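Local coordinates for protein 2-oxoglutarate-dependent dioxygenase tropC (Talaromyces stipitatus, PDB 6XJJ) that acts as an iron-dependent, 2-oxoglutarate-dependent dioxygenase in the biosynthesis of fungal tropolones, at residues M179-R182 against A183-D187; L169-K172 against E173-P177. One frame throughout, in Å; residues are numbered along the deposited sequence.

Contact 1. Residues M179-R182 against A183-D187; sequences MEYR and ALMLD
The thioether of Met185 leans against the ring of Tyr181, one turn earlier on the same helix. Its SD sits 4.0 Å from the centroid of the Tyr181 ring and 38° off the ring normal, displaced toward the CE2-CZ side, an oblique Met-aromatic contact. CG of Met185 lies beside CE2 of Tyr181, while the Met185 SD comes within 3.5 Å of the Tyr181 OH. Two torsions bring the groups together: Tyr181 carries its CG anti to the backbone N (chi1 -175°), which carries the ring outward from the helix and a little toward its C-terminal end, beside the Met185 side chain, and Met185 bends at chi2 (-44°) to turn its sulfur back onto that ring. Both side chains are buried where helix 171-204 packs on the main sheet of the jelly-roll (double-stranded beta-helix) core of the 2-oxoglutarate dioxygenases. Met222 of strand 222-227 touches both of them, with Val314 and Leu253 against Tyr181 and Phe316 and Ile251 against Met185.

Arg182 is buried too, but its chain leads away from 183-187 and bends at chi3. NH2 donates to the carbonyl O of Ile220, NH1 makes a weaker bond to Thr144 OG1, so the guanidinium joins the helix to Ile220, just ahead of strand 222-227, and to Thr144 at the end of strand 139-144. On the more open flank the side chains meet backbone carbonyls instead: Ala183 CB lies 3.4 Å from Glu180 O, and Leu184 CB 3.5 Å from Tyr181 O. Beneath all of this runs regular alpha-helical bonding, with Met185 N donating to Tyr181 O at 2.8 Å, Leu186 N to Arg182 O at 2.8 Å, and Leu184 N to Glu180 O at 3.1 Å.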
# COMPACT_ATOMS: atom_id res chain seq x y z
N MET A 179 -4.62 -13.94 3.53
CA MET A 179 -5.75 -13.33 4.23
C MET A 179 -5.39 -12.95 5.66
O MET A 179 -5.91 -11.94 6.17
CB MET A 179 -6.94 -14.28 4.21
CG MET A 179 -7.52 -14.57 2.83
SD MET A 179 -8.01 -13.12 1.87
CE MET A 179 -9.21 -12.37 2.97
N GLU A 180 -4.53 -13.73 6.33
CA GLU A 180 -4.07 -13.34 7.66
C GLU A 180 -3.28 -12.04 7.61
O GLU A 180 -3.49 -11.14 8.44
CB GLU A 180 -3.23 -14.44 8.29
CG GLU A 180 -4.00 -15.69 8.72
CD GLU A 180 -3.09 -16.75 9.31
OE1 GLU A 180 -1.85 -16.53 9.31
OE2 GLU A 180 -3.59 -17.80 9.76
N TYR A 181 -2.37 -11.90 6.64
CA TYR A 181 -1.62 -10.66 6.49
C TYR A 181 -2.56 -9.49 6.22
O TYR A 181 -2.39 -8.41 6.78
CB TYR A 181 -0.59 -10.81 5.37
CG TYR A 181 0.33 -9.63 5.21
CD1 TYR A 181 1.47 -9.52 5.99
CD2 TYR A 181 0.05 -8.61 4.31
CE1 TYR A 181 2.33 -8.44 5.86
CE2 TYR A 181 0.89 -7.52 4.18
CZ TYR A 181 2.03 -7.45 4.96
OH TYR A 181 2.88 -6.38 4.83
N ARG A 182 -3.55 -9.70 5.35
CA ARG A 182 -4.58 -8.69 5.13
C ARG A 182 -5.19 -8.21 6.44
O ARG A 182 -5.41 -7.01 6.63
CB ARG A 182 -5.68 -9.24 4.21
CG ARG A 182 -5.27 -9.37 2.74
CD ARG A 182 -6.43 -9.88 1.90
NE ARG A 182 -7.52 -8.91 1.93
CZ ARG A 182 -7.56 -7.80 1.20
NH1 ARG A 182 -6.57 -7.50 0.36
NH2 ARG A 182 -8.58 -6.97 1.31
N ALA A 183 -5.49 -9.13 7.35
CA ALA A 183 -6.09 -8.73 8.62
C ALA A 183 -5.14 -7.86 9.43
O ALA A 183 -5.54 -6.82 9.97
CB ALA A 183 -6.49 -9.97 9.42
N LEU A 184 -3.87 -8.27 9.53
CA LEU A 184 -2.88 -7.44 10.20
C LEU A 184 -2.78 -6.08 9.53
O LEU A 184 -2.66 -5.06 10.22
CB LEU A 184 -1.52 -8.13 10.19
CG LEU A 184 -1.40 -9.44 10.97
CD1 LEU A 184 -0.04 -10.08 10.72
CD2 LEU A 184 -1.59 -9.21 12.44
N MET A 185 -2.84 -6.03 8.19
CA MET A 185 -2.80 -4.74 7.52
C MET A 185 -4.03 -3.90 7.85
O MET A 185 -3.91 -2.72 8.20
CB MET A 185 -2.68 -4.90 6.01
CG MET A 185 -1.41 -5.52 5.46
SD MET A 185 0.09 -4.88 6.22
CE MET A 185 -0.17 -3.14 6.04
N LEU A 186 -5.23 -4.48 7.72
CA LEU A 186 -6.43 -3.74 8.10
C LEU A 186 -6.32 -3.17 9.50
O LEU A 186 -6.73 -2.03 9.75
CB LEU A 186 -7.67 -4.63 7.99
CG LEU A 186 -8.96 -3.99 8.54
CD1 LEU A 186 -9.25 -2.68 7.86
CD2 LEU A 186 -10.14 -4.93 8.38
N ASP A 187 -5.76 -3.93 10.44
CA ASP A 187 -5.64 -3.43 11.80
C ASP A 187 -4.67 -2.26 11.86
O ASP A 187 -4.94 -1.25 12.53
CB ASP A 187 -5.17 -4.53 12.74
CG ASP A 187 -5.06 -4.05 14.16
OD1 ASP A 187 -6.12 -3.77 14.77
OD2 ASP A 187 -3.93 -3.89 14.65

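Contact 2. Residues L169-K172 against E173-P177; sequences LSDK and EFRQP
The carbonyl O of Asp171 takes two backbone donors, Gln176 N at 2.9 Å and, weakly, Phe174 N. The first bond spans five residues and marks a wider, pi-type turn that overlaps a capping box, in which Ser170 and Glu173 close the N-terminus of helix 171-204. In the box, Glu173 N donates to Ser170 OG at 3.0 Å. The return bond, from Ser170 N to Glu173 OE1, is weak at 3.4 Å, though nearly straight at 169°. Ser170 turns its OG between its own backbone N and carbonyl carbon (chi1 64°), where it can meet the incoming N-H. Phe174 N also reaches Ser170 O, at 3.0 Å. Pro177 brings no N-H to the turn before it, and the helix kinks there.

Leu169, ahead of the cap, crosses the Phe174 side chain obliquely, its CD1 3.7 Å from CG of that ring. Beyond it Phe174 is buried among Phe98, Phe142, Cys94 and Pro166. On the outer surface Asp171 and Arg175 run side by side, the carboxylate and guanidinium planes 84° apart. Their charged atoms do not meet, and Arg175 NH2 instead forms a long, weak ion pair with Glu147. Gln176, extended beyond CG, runs past Asp171 O and brings its OE1 3.6 Å from Lys172 CA.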
# COMPACT_ATOMS: atom_id res chain seq x y z
N LEU A 169 -1.90 -23.99 -5.69
CA LEU A 169 -1.37 -23.79 -4.35
C LEU A 169 -2.42 -24.18 -3.31
O LEU A 169 -3.63 -23.99 -3.52
CB LEU A 169 -0.93 -22.33 -4.14
CG LEU A 169 0.22 -21.84 -5.03
CD1 LEU A 169 0.56 -20.38 -4.71
CD2 LEU A 169 1.45 -22.72 -4.90
N SER A 170 -1.96 -24.73 -2.19
CA SER A 170 -2.84 -25.12 -1.10
C SER A 170 -3.24 -23.90 -0.28
O SER A 170 -2.50 -22.92 -0.20
CB SER A 170 -2.14 -26.14 -0.20
OG SER A 170 -1.01 -25.58 0.44
N ASP A 171 -4.42 -23.97 0.33
CA ASP A 171 -4.83 -22.92 1.26
C ASP A 171 -3.72 -22.64 2.27
O ASP A 171 -3.47 -21.48 2.62
CB ASP A 171 -6.12 -23.31 1.97
CG ASP A 171 -7.34 -23.16 1.09
OD1 ASP A 171 -7.24 -22.46 0.05
OD2 ASP A 171 -8.40 -23.72 1.43
N LYS A 172 -3.04 -23.69 2.71
CA LYS A 172 -2.02 -23.55 3.75
C LYS A 172 -0.78 -22.85 3.23
O LYS A 172 -0.14 -22.08 3.97
CB LYS A 172 -1.68 -24.94 4.31
CG LYS A 172 -0.71 -24.94 5.46
CD LYS A 172 -0.72 -26.29 6.16
CE LYS A 172 0.17 -26.29 7.39
NZ LYS A 172 -0.09 -27.49 8.23
N GLU A 173 -0.42 -23.08 1.97
CA GLU A 173 0.73 -22.40 1.39
C GLU A 173 0.45 -20.93 1.11
O GLU A 173 1.34 -20.09 1.27
CB GLU A 173 1.17 -23.10 0.10
CG GLU A 173 1.98 -24.36 0.30
CD GLU A 173 2.17 -25.10 -1.00
OE1 GLU A 173 1.42 -24.80 -1.96
OE2 GLU A 173 3.07 -25.97 -1.09
N PHE A 174 -0.78 -20.58 0.71
CA PHE A 174 -0.97 -19.28 0.07
C PHE A 174 -2.18 -18.52 0.60
O PHE A 174 -2.02 -17.44 1.18
CB PHE A 174 -1.08 -19.48 -1.44
CG PHE A 174 -1.14 -18.21 -2.22
CD1 PHE A 174 -0.01 -17.44 -2.39
CD2 PHE A 174 -2.32 -17.80 -2.80
CE1 PHE A 174 -0.05 -16.27 -3.11
CE2 PHE A 174 -2.38 -16.63 -3.53
CZ PHE A 174 -1.24 -15.86 -3.68
N ARG A 175 -3.38 -19.06 0.42
CA ARG A 175 -4.58 -18.29 0.73
C ARG A 175 -4.62 -17.88 2.20
O ARG A 175 -4.80 -16.70 2.52
CB ARG A 175 -5.83 -19.07 0.35
CG ARG A 175 -7.10 -18.30 0.67
CD ARG A 175 -8.36 -18.96 0.15
NE ARG A 175 -9.54 -18.19 0.54
CZ ARG A 175 -10.77 -18.39 0.08
NH1 ARG A 175 -11.01 -19.33 -0.83
NH2 ARG A 175 -11.77 -17.63 0.51
N GLN A 176 -4.49 -18.85 3.11
CA GLN A 176 -4.58 -18.52 4.54
C GLN A 176 -3.56 -17.46 4.93
O GLN A 176 -3.96 -16.46 5.55
CB GLN A 176 -4.40 -19.79 5.39
CG GLN A 176 -5.44 -20.88 5.16
CD GLN A 176 -5.14 -22.14 5.97
OE1 GLN A 176 -4.04 -22.31 6.49
NE2 GLN A 176 -6.11 -23.05 6.03
N PRO A 177 -2.27 -17.60 4.63
CA PRO A 177 -1.33 -16.52 5.00
C PRO A 177 -1.71 -15.17 4.42
O PRO A 177 -1.67 -14.16 5.12
CB PRO A 177 0.00 -17.02 4.44
CG PRO A 177 -0.14 -18.45 4.24
CD PRO A 177 -1.58 -18.76 4.04

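In the fold
Both contacts belong to helix 171-204 and follow each other along it: contact 2 opens the helix, and contact 1 begins two residues after it, their centres 15 Å apart. The path runs inward: the centre of contact 2 lies about 21 Å from the centre of the chain, that of contact 1 about 12 Å. Neither contact touches the iron bound by His243, Asp245 and His302. The side chain of Met185 lies about 13 Å from that metal, whereas the side chain of Arg175 is about 12 Å from a bound yttrium ion. Phe174 packs on helix 85-99 and Phe142, the Tyr181-Met185 pair farther along on the strands of the main sheet.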